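Local coordinates for foldase protein PrsA (Streptococcus pneumoniae, PDB 5TVL) that probably assists the folding of secreted proteins outside the cell after translocation, acting as a peptidyl-prolyl cis-trans isomerase, at residues 35-44 and 248-258. Sequence-based numbering, arbitrary orientation.
Sequences TIQKVFEKQY and IIGKELQAANI
Glu252 of helix 242-255 fits as a knob into a hole formed by Val39, Phe40, Gln43 and Tyr44 of helix 25-44. The two helices cross almost at right angles, at 79°, with 9.9 Å between the axes of the short segments. They belong to the helical part of the foldase, built from N- and C-terminal sequence around the inserted parvulin-type (PpiC) domain.

The Glu252 side chain can be followed outward. Its CB meets the rim of the Phe40 ring, 3.7 Å from CZ. CG lies anti to the backbone N (chi1 -154°), which brings it over one face of that ring, off-centre, in a CH-pi contact. The same CG also touches Val39 CG1. A bend at chi2 then turns the carboxylate toward Gln43 and Tyr44. OE2 rests against Gln43 CG at 3.5 Å. The carboxylate stands nearly perpendicular to the Phe40 ring.

Apolar side chains continue the interface toward Thr35. The Ile36 and Ile249 side chains cross at about a right angle, with CD1 of Ile36 on CG2 of Ile249. Val39 CG2 lies against Ala256 CB at 3.6 Å. The methyl CG2 of Thr35 meets Ile258 CD1 tip to tip, while its OG1 is bonded to Leu31 O. Ile5 and Ile12 of a second subunit pack on Ile258 and Thr35, so this end also joins the assembly. At the other end, Tyr44 rests on Ala95 of helix 79-102. There Tyr44 OH donates to Glu252 OE1 at 2.6 Å, reaching its syn side from 31° out of the carboxylate plane.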
loop_
_atom_site.group_PDB
_atom_site.type_symbol
_atom_site.label_atom_id
_atom_site.label_comp_id
_atom_site.label_asym_id
_atom_site.label_seq_id
_atom_site.Cartn_x
_atom_site.Cartn_y
_atom_site.Cartn_z
ATOM N N THR A 35 16.244 18.739 11.692
ATOM C CA THR A 35 16.329 19.643 10.538
ATOM C C THR A 35 15.005 19.740 9.780
ATOM O O THR A 35 14.552 20.839 9.453
ATOM C CB THR A 35 17.444 19.208 9.569
ATOM O OG1 THR A 35 18.679 19.119 10.288
ATOM C CG2 THR A 35 17.605 20.209 8.434
ATOM N N ILE A 36 14.400 18.588 9.509
ATOM C CA ILE A 36 13.084 18.518 8.870
ATOM C C ILE A 36 12.048 19.272 9.714
ATOM O O ILE A 36 11.273 20.061 9.168
ATOM C CB ILE A 36 12.647 17.048 8.615
ATOM C CG1 ILE A 36 13.519 16.429 7.513
ATOM C CG2 ILE A 36 11.174 16.960 8.222
ATOM C CD1 ILE A 36 13.473 14.918 7.459
ATOM N N GLN A 37 12.052 19.053 11.031
ATOM C CA GLN A 37 11.121 19.744 11.933
ATOM C C GLN A 37 11.204 21.261 11.820
ATOM O O GLN A 37 10.172 21.920 11.708
ATOM C CB GLN A 37 11.346 19.342 13.394
ATOM C CG GLN A 37 10.627 20.246 14.392
ATOM C CD GLN A 37 10.461 19.627 15.757
ATOM O OE1 GLN A 37 9.410 19.773 16.380
ATOM N NE2 GLN A 37 11.495 18.942 16.236
ATOM N N LYS A 38 12.423 21.801 11.876
ATOM C CA LYS A 38 12.636 23.261 11.842
ATOM C C LYS A 38 12.192 23.923 10.532
ATOM O O LYS A 38 11.595 25.003 10.552
ATOM C CB LYS A 38 14.103 23.620 12.122
ATOM C CG LYS A 38 14.465 23.651 13.598
ATOM C CD LYS A 38 15.804 24.334 13.816
ATOM C CE LYS A 38 16.177 24.379 15.289
ATOM N NZ LYS A 38 15.358 25.355 16.061
ATOM N N VAL A 39 12.488 23.274 9.408
ATOM C CA VAL A 39 12.123 23.802 8.092
ATOM C C VAL A 39 10.603 23.754 7.883
ATOM O O VAL A 39 10.013 24.735 7.425
ATOM C CB VAL A 39 12.866 23.057 6.953
ATOM C CG1 VAL A 39 12.346 23.472 5.581
ATOM C CG2 VAL A 39 14.365 23.315 7.041
ATOM N N PHE A 40 9.986 22.622 8.216
ATOM C CA PHE A 40 8.538 22.446 8.036
ATOM C C PHE A 40 7.703 23.258 9.026
ATOM O O PHE A 40 6.550 23.584 8.731
ATOM C CB PHE A 40 8.137 20.960 8.049
ATOM C CG PHE A 40 8.292 20.289 6.709
ATOM C CD1 PHE A 40 9.545 19.879 6.258
ATOM C CD2 PHE A 40 7.189 20.095 5.880
ATOM C CE1 PHE A 40 9.689 19.273 5.017
ATOM C CE2 PHE A 40 7.330 19.493 4.638
ATOM C CZ PHE A 40 8.579 19.081 4.206
ATOM N N GLU A 41 8.281 23.598 10.179
ATOM C CA GLU A 41 7.645 24.527 11.117
ATOM C C GLU A 41 7.665 25.961 10.578
ATOM O O GLU A 41 6.658 26.663 10.649
ATOM C CB GLU A 41 8.332 24.472 12.484
ATOM C CG GLU A 41 7.578 25.180 13.602
ATOM C CD GLU A 41 6.206 24.580 13.858
ATOM O OE1 GLU A 41 6.090 23.332 13.878
ATOM O OE2 GLU A 41 5.245 25.358 14.036
ATOM N N LYS A 42 8.811 26.387 10.047
ATOM C CA LYS A 42 8.968 27.734 9.482
ATOM C C LYS A 42 7.988 27.979 8.331
ATOM O O LYS A 42 7.360 29.033 8.264
ATOM C CB LYS A 42 10.412 27.953 8.998
ATOM C CG LYS A 42 10.796 29.404 8.729
ATOM C CD LYS A 42 11.037 30.176 10.020
ATOM C CE LYS A 42 11.191 31.673 9.776
ATOM N NZ LYS A 42 12.457 32.015 9.069
ATOM N N GLN A 43 7.851 26.994 7.444
ATOM C CA GLN A 43 6.984 27.116 6.266
ATOM C C GLN A 43 5.503 26.971 6.595
ATOM O O GLN A 43 4.726 27.893 6.359
ATOM C CB GLN A 43 7.375 26.086 5.202
ATOM C CG GLN A 43 8.736 26.342 4.574
ATOM C CD GLN A 43 8.782 27.606 3.730
ATOM O OE1 GLN A 43 7.751 28.105 3.267
ATOM N NE2 GLN A 43 9.985 28.135 3.525
ATOM N N TYR A 44 5.128 25.822 7.150
ATOM C CA TYR A 44 3.719 25.437 7.287
ATOM C C TYR A 44 3.165 25.458 8.721
ATOM O O TYR A 44 1.994 25.138 8.923
ATOM C CB TYR A 44 3.526 24.039 6.695
ATOM C CG TYR A 44 4.047 23.887 5.280
ATOM C CD1 TYR A 44 3.272 24.267 4.187
ATOM C CD2 TYR A 44 5.316 23.356 5.032
ATOM C CE1 TYR A 44 3.744 24.129 2.888
ATOM C CE2 TYR A 44 5.798 23.214 3.737
ATOM C CZ TYR A 44 5.008 23.602 2.667
ATOM O OH TYR A 44 5.464 23.465 1.374
ATOM N N ILE A 248 9.308 15.820 -1.771
ATOM C CA ILE A 248 8.796 17.076 -1.201
ATOM C C ILE A 248 9.681 17.528 -0.033
ATOM O O ILE A 248 10.052 18.698 0.045
ATOM C CB ILE A 248 7.315 16.963 -0.735
ATOM C CG1 ILE A 248 6.380 16.607 -1.905
ATOM C CG2 ILE A 248 6.844 18.256 -0.073
ATOM C CD1 ILE A 248 6.439 17.539 -3.102
ATOM N N ILE A 249 10.016 16.597 0.859
ATOM C CA ILE A 249 10.941 16.875 1.967
ATOM C C ILE A 249 12.261 17.403 1.399
ATOM O O ILE A 249 12.754 18.447 1.836
ATOM C CB ILE A 249 11.166 15.626 2.863
ATOM C CG1 ILE A 249 9.889 15.313 3.657
ATOM C CG2 ILE A 249 12.329 15.837 3.832
ATOM C CD1 ILE A 249 9.870 13.943 4.308
ATOM N N GLY A 250 12.796 16.691 0.407
ATOM C CA GLY A 250 14.022 17.088 -0.290
ATOM C C GLY A 250 13.951 18.452 -0.956
ATOM O O GLY A 250 14.913 19.219 -0.903
ATOM N N LYS A 251 12.810 18.752 -1.580
ATOM C CA LYS A 251 12.562 20.072 -2.171
ATOM C C LYS A 251 12.534 21.154 -1.100
ATOM O O LYS A 251 13.184 22.187 -1.242
ATOM C CB LYS A 251 11.243 20.095 -2.959
ATOM C CG LYS A 251 11.298 19.358 -4.289
ATOM C CD LYS A 251 11.951 20.185 -5.387
ATOM C CE LYS A 251 11.956 19.429 -6.708
ATOM N NZ LYS A 251 12.485 20.252 -7.830
ATOM N N GLU A 252 11.791 20.900 -0.028
ATOM C CA GLU A 252 11.654 21.863 1.068
ATOM C C GLU A 252 12.985 22.111 1.799
ATOM O O GLU A 252 13.288 23.251 2.163
ATOM C CB GLU A 252 10.562 21.418 2.055
ATOM C CG GLU A 252 9.919 22.564 2.819
ATOM C CD GLU A 252 9.179 23.527 1.905
ATOM O OE1 GLU A 252 8.089 23.172 1.412
ATOM O OE2 GLU A 252 9.701 24.638 1.670
ATOM N N LEU A 253 13.772 21.052 1.997
ATOM C CA LEU A 253 15.114 21.177 2.584
ATOM C C LEU A 253 16.076 21.942 1.664
ATOM O O LEU A 253 16.873 22.748 2.142
ATOM C CB LEU A 253 15.685 19.798 2.938
ATOM C CG LEU A 253 14.969 19.049 4.071
ATOM C CD1 LEU A 253 15.276 17.561 4.021
ATOM C CD2 LEU A 253 15.335 19.609 5.434
ATOM N N GLN A 254 15.996 21.687 0.357
ATOM C CA GLN A 254 16.756 22.459 -0.650
ATOM C C GLN A 254 16.405 23.951 -0.651
ATOM O O GLN A 254 17.278 24.791 -0.882
ATOM C CB GLN A 254 16.540 21.896 -2.065
ATOM C CG GLN A 254 17.341 20.640 -2.382
ATOM C CD GLN A 254 16.823 19.903 -3.610
ATOM O OE1 GLN A 254 16.237 20.504 -4.514
ATOM N NE2 GLN A 254 17.039 18.594 -3.646
ATOM N N ALA A 255 15.130 24.263 -0.409
ATOM C CA ALA A 255 14.647 25.649 -0.331
ATOM C C ALA A 255 15.164 26.394 0.905
ATOM O O ALA A 255 15.343 27.613 0.864
ATOM C CB ALA A 255 13.125 25.680 -0.359
ATOM N N ALA A 256 15.395 25.662 1.994
ATOM C CA ALA A 256 15.968 26.232 3.220
ATOM C C ALA A 256 17.450 26.616 3.097
ATOM O O ALA A 256 17.951 27.370 3.934
ATOM C CB ALA A 256 15.780 25.267 4.385
ATOM N N ASN A 257 18.142 26.091 2.077
ATOM C CA ASN A 257 19.576 26.323 1.863
ATOM C C ASN A 257 20.363 25.925 3.111
ATOM O O ASN A 257 20.889 26.769 3.844
ATOM C CB ASN A 257 19.863 27.773 1.438
ATOM C CG ASN A 257 21.307 27.978 0.995
ATOM O OD1 ASN A 257 21.825 27.225 0.169
ATOM N ND2 ASN A 257 21.967 28.994 1.547
ATOM N N ILE A 258 20.413 24.617 3.340
ATOM C CA ILE A 258 21.000 24.041 4.544
ATOM C C ILE A 258 22.494 23.802 4.328
ATOM O O ILE A 258 22.882 23.154 3.355
ATOM C CB ILE A 258 20.293 22.718 4.926
ATOM C CG1 ILE A 258 18.808 22.975 5.204
ATOM C CG2 ILE A 258 20.950 22.086 6.150
ATOM C CD1 ILE A 258 17.953 21.732 5.151
#